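VAO-type flavoprotein oxidase VAO615 (PDB 6F72) binds FAD bicovalently and is probably an oxidoreductase whose reduced flavin reacts rapidly with molecular oxygen, though no substrate has been identified. Local coordinates at residues S87-V92 against A402-A407. Residues are numbered along the deposited sequence; the frame is centred on the assembly and turned at random.
Sequences STITHV and APYGNA. With FAD (flavin-adenine dinucleotide), chain E.
Ile89 lies against one face of the Tyr404 ring. Its CB sits 3.8 Å from Tyr404 CE1. CG1 turns anti to the backbone N (chi1 -166°) and stays on the same side of the ring, above the rim near CE1 and CZ, and CD1 at the tip still touches CE1. The other branch, CG2, goes over the face in a CH-pi contact, 3.7 Å from the ring centroid and 18° off the normal. Pro403, after a cis peptide, lays CG over the opposite face, so the ring is sandwiched between two aliphatic groups. With an alanine in place of Tyr404 the ring is gone, and Ile89 CG2 and Pro403 CG would probably face a gap, with Phe204 losing its edge-to-face partner. The backbones join nearer the flavin. Ala407 O accepts from Ser87 N at 2.8 Å and from Ser87 OG at 3.0 Å, the two donors reaching it from opposite faces of the carbonyl plane. A water gives hydrogens to Ser87 O and Tyr404 O and accepts from Ala407 N. Ser87 OG and Ala407 CB both meet the flavin methyl C7M, the latter at 3.7 Å, so this joint forms part of the FAD pocket wall. Ser87 also touches His157, one of the two flavin-linked residues. Thr88 N-caps helix 89-92. Residues 402-407 lie in the loop between helix 391-399 and strand 412-419, and Phe204 of helix 203-212 packs edge-to-face with Tyr404 and also touches Ile89.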
loop_
_atom_site.group_PDB
_atom_site.type_symbol
_atom_site.label_atom_id
_atom_site.label_comp_id
_atom_site.label_asym_id
_atom_site.label_seq_id
_atom_site.Cartn_x
_atom_site.Cartn_y
_atom_site.Cartn_z
ATOM N N SER A 87 6.502 -1.251 -10.844
ATOM C CA SER A 87 7.097 -1.448 -9.507
ATOM C C SER A 87 8.232 -2.458 -9.652
ATOM O O SER A 87 8.005 -3.663 -9.771
ATOM C CB SER A 87 6.049 -1.908 -8.479
ATOM O OG SER A 87 4.952 -1.011 -8.445
ATOM N N THR A 88 9.454 -1.943 -9.698
ATOM C CA THR A 88 10.643 -2.772 -9.899
ATOM C C THR A 88 11.556 -2.677 -8.699
ATOM O O THR A 88 11.578 -1.656 -7.992
ATOM C CB THR A 88 11.471 -2.305 -11.110
ATOM O OG1 THR A 88 11.902 -0.958 -10.884
ATOM C CG2 THR A 88 10.669 -2.419 -12.409
ATOM N N ILE A 89 12.341 -3.732 -8.506
ATOM C CA ILE A 89 13.296 -3.801 -7.405
ATOM C C ILE A 89 14.372 -2.717 -7.559
ATOM O O ILE A 89 14.827 -2.140 -6.575
ATOM C CB ILE A 89 13.857 -5.245 -7.229
ATOM C CG1 ILE A 89 14.586 -5.416 -5.888
ATOM C CG2 ILE A 89 14.735 -5.660 -8.404
ATOM C CD1 ILE A 89 13.687 -5.453 -4.669
ATOM N N THR A 90 14.720 -2.422 -8.809
ATOM C CA THR A 90 15.688 -1.379 -9.180
ATOM C C THR A 90 15.306 -0.014 -8.580
ATOM O O THR A 90 16.122 0.647 -7.928
ATOM C CB THR A 90 15.830 -1.315 -10.726
ATOM O OG1 THR A 90 16.361 -2.563 -11.188
ATOM C CG2 THR A 90 16.774 -0.192 -11.177
ATOM N N HIS A 91 14.055 0.376 -8.792
ATOM C CA HIS A 91 13.516 1.620 -8.278
ATOM C C HIS A 91 13.359 1.620 -6.754
ATOM O O HIS A 91 13.640 2.624 -6.075
ATOM C CB HIS A 91 12.164 1.853 -8.923
ATOM C CG HIS A 91 11.941 3.266 -9.350
ATOM N ND1 HIS A 91 11.130 3.596 -10.415
ATOM C CD2 HIS A 91 12.429 4.433 -8.863
ATOM C CE1 HIS A 91 11.116 4.909 -10.555
ATOM N NE2 HIS A 91 11.899 5.442 -9.629
ATOM N N VAL A 92 12.901 0.483 -6.230
ATOM C CA VAL A 92 12.733 0.307 -4.805
ATOM C C VAL A 92 14.093 0.375 -4.085
ATOM O O VAL A 92 14.146 0.815 -2.934
ATOM C CB VAL A 92 11.958 -1.003 -4.492
ATOM C CG1 VAL A 92 12.140 -1.435 -3.051
ATOM C CG2 VAL A 92 10.473 -0.823 -4.781
ATOM N N ALA A 402 7.800 -14.684 -10.513
ATOM C CA ALA A 402 8.629 -14.670 -9.309
ATOM C C ALA A 402 10.029 -14.143 -9.655
ATOM O O ALA A 402 10.546 -14.466 -10.730
ATOM C CB ALA A 402 8.704 -16.064 -8.702
ATOM N N PRO A 403 10.647 -13.341 -8.776
ATOM C CA PRO A 403 10.100 -13.004 -7.453
ATOM C C PRO A 403 9.393 -11.650 -7.365
ATOM O O PRO A 403 8.571 -11.450 -6.463
ATOM C CB PRO A 403 11.342 -13.003 -6.558
ATOM C CG PRO A 403 12.460 -12.599 -7.477
ATOM C CD PRO A 403 12.104 -13.100 -8.850
ATOM N N TYR A 404 9.690 -10.750 -8.298
ATOM C CA TYR A 404 9.330 -9.335 -8.158
ATOM C C TYR A 404 7.945 -8.945 -8.671
ATOM O O TYR A 404 7.429 -7.881 -8.306
ATOM C CB TYR A 404 10.397 -8.439 -8.798
ATOM C CG TYR A 404 11.821 -8.710 -8.353
ATOM C CD1 TYR A 404 12.164 -8.781 -6.989
ATOM C CD2 TYR A 404 12.844 -8.860 -9.304
ATOM C CE1 TYR A 404 13.478 -9.018 -6.591
ATOM C CE2 TYR A 404 14.151 -9.095 -8.918
ATOM C CZ TYR A 404 14.466 -9.171 -7.564
ATOM O OH TYR A 404 15.776 -9.399 -7.206
ATOM N N GLY A 405 7.348 -9.807 -9.494
ATOM C CA GLY A 405 6.074 -9.505 -10.159
ATOM C C GLY A 405 6.276 -8.546 -11.332
ATOM O O GLY A 405 7.389 -8.401 -11.852
ATOM N N ASN A 406 5.199 -7.884 -11.735
ATOM C CA ASN A 406 5.240 -6.948 -12.856
ATOM C C ASN A 406 4.158 -5.878 -12.683
ATOM O O ASN A 406 3.488 -5.484 -13.648
ATOM C CB ASN A 406 5.073 -7.721 -14.177
ATOM C CG ASN A 406 5.271 -6.849 -15.392
ATOM O OD1 ASN A 406 6.327 -6.231 -15.570
ATOM N ND2 ASN A 406 4.249 -6.790 -16.246
ATOM N N ALA A 407 4.010 -5.393 -11.451
ATOM C CA ALA A 407 2.867 -4.562 -11.083
ATOM C C ALA A 407 3.055 -3.102 -11.494
ATOM O O ALA A 407 3.898 -2.388 -10.925
ATOM C CB ALA A 407 2.567 -4.685 -9.595
HETATM P PA FAD E . 6.289 3.320 1.712
HETATM O O1A FAD E . 5.863 4.389 0.738
HETATM O O2A FAD E . 7.769 3.158 1.917
HETATM O O5B FAD E . 5.567 3.606 3.118
HETATM C C5B FAD E . 4.193 3.988 3.200
HETATM C C4B FAD E . 3.908 4.773 4.475
HETATM O O4B FAD E . 4.290 3.997 5.612
HETATM C C3B FAD E . 4.659 6.086 4.590
HETATM O O3B FAD E . 3.785 7.007 5.254
HETATM C C2B FAD E . 5.845 5.777 5.488
HETATM O O2B FAD E . 6.256 6.921 6.241
HETATM C C1B FAD E . 5.291 4.683 6.384
HETATM N N9A FAD E . 6.287 3.675 6.820
HETATM C C8A FAD E . 6.762 2.661 6.066
HETATM N N7A FAD E . 7.626 1.897 6.780
HETATM C C5A FAD E . 7.699 2.421 8.014
HETATM C C6A FAD E . 8.428 2.099 9.260
HETATM N N6A FAD E . 9.269 1.042 9.290
HETATM N N1A FAD E . 8.237 2.896 10.337
HETATM C C2A FAD E . 7.404 3.959 10.310
HETATM N N3A FAD E . 6.699 4.306 9.204
HETATM C C4A FAD E . 6.806 3.589 8.047
HETATM N N1 FAD E . -2.155 -2.593 -0.569
HETATM C C2 FAD E . -3.000 -3.607 -0.253
HETATM O O2 FAD E . -3.651 -3.544 0.816
HETATM N N3 FAD E . -3.161 -4.677 -1.062
HETATM C C4 FAD E . -2.520 -4.827 -2.232
HETATM O O4 FAD E . -2.703 -5.836 -2.951
HETATM C C4X FAD E . -1.571 -3.767 -2.638
HETATM N N5 FAD E . -0.874 -3.844 -3.792
HETATM C C5X FAD E . -0.004 -2.861 -4.167
HETATM C C6 FAD E . 0.718 -2.964 -5.375
HETATM C C7 FAD E . 1.615 -1.933 -5.734
HETATM C C7M FAD E . 2.375 -2.059 -7.042
HETATM C C8 FAD E . 1.810 -0.742 -4.830
HETATM C C8M FAD E . 2.821 0.368 -5.077
HETATM C C9 FAD E . 1.089 -0.664 -3.642
HETATM C C9A FAD E . 0.191 -1.670 -3.273
HETATM N N10 FAD E . -0.519 -1.583 -2.052
HETATM C C10 FAD E . -1.425 -2.612 -1.714
HETATM C "C1'" FAD E . -0.373 -0.403 -1.204
HETATM C "C2'" FAD E . 0.428 -0.512 0.059
HETATM O "O2'" FAD E . -0.353 -1.238 1.005
HETATM C "C3'" FAD E . 0.641 0.924 0.523
HETATM O "O3'" FAD E . 1.125 1.750 -0.558
HETATM C "C4'" FAD E . 1.604 0.988 1.699
HETATM O "O4'" FAD E . 1.590 2.305 2.252
HETATM C "C5'" FAD E . 3.014 0.546 1.303
HETATM O "O5'" FAD E . 3.925 0.705 2.378
HETATM P P FAD E . 5.504 0.605 2.097
HETATM O O1P FAD E . 5.770 -0.627 1.281
HETATM O O2P FAD E . 6.165 0.832 3.437
HETATM O O3P FAD E . 5.747 1.907 1.173
HETATM O O HOH W 1 6.024 -5.537 -9.249
#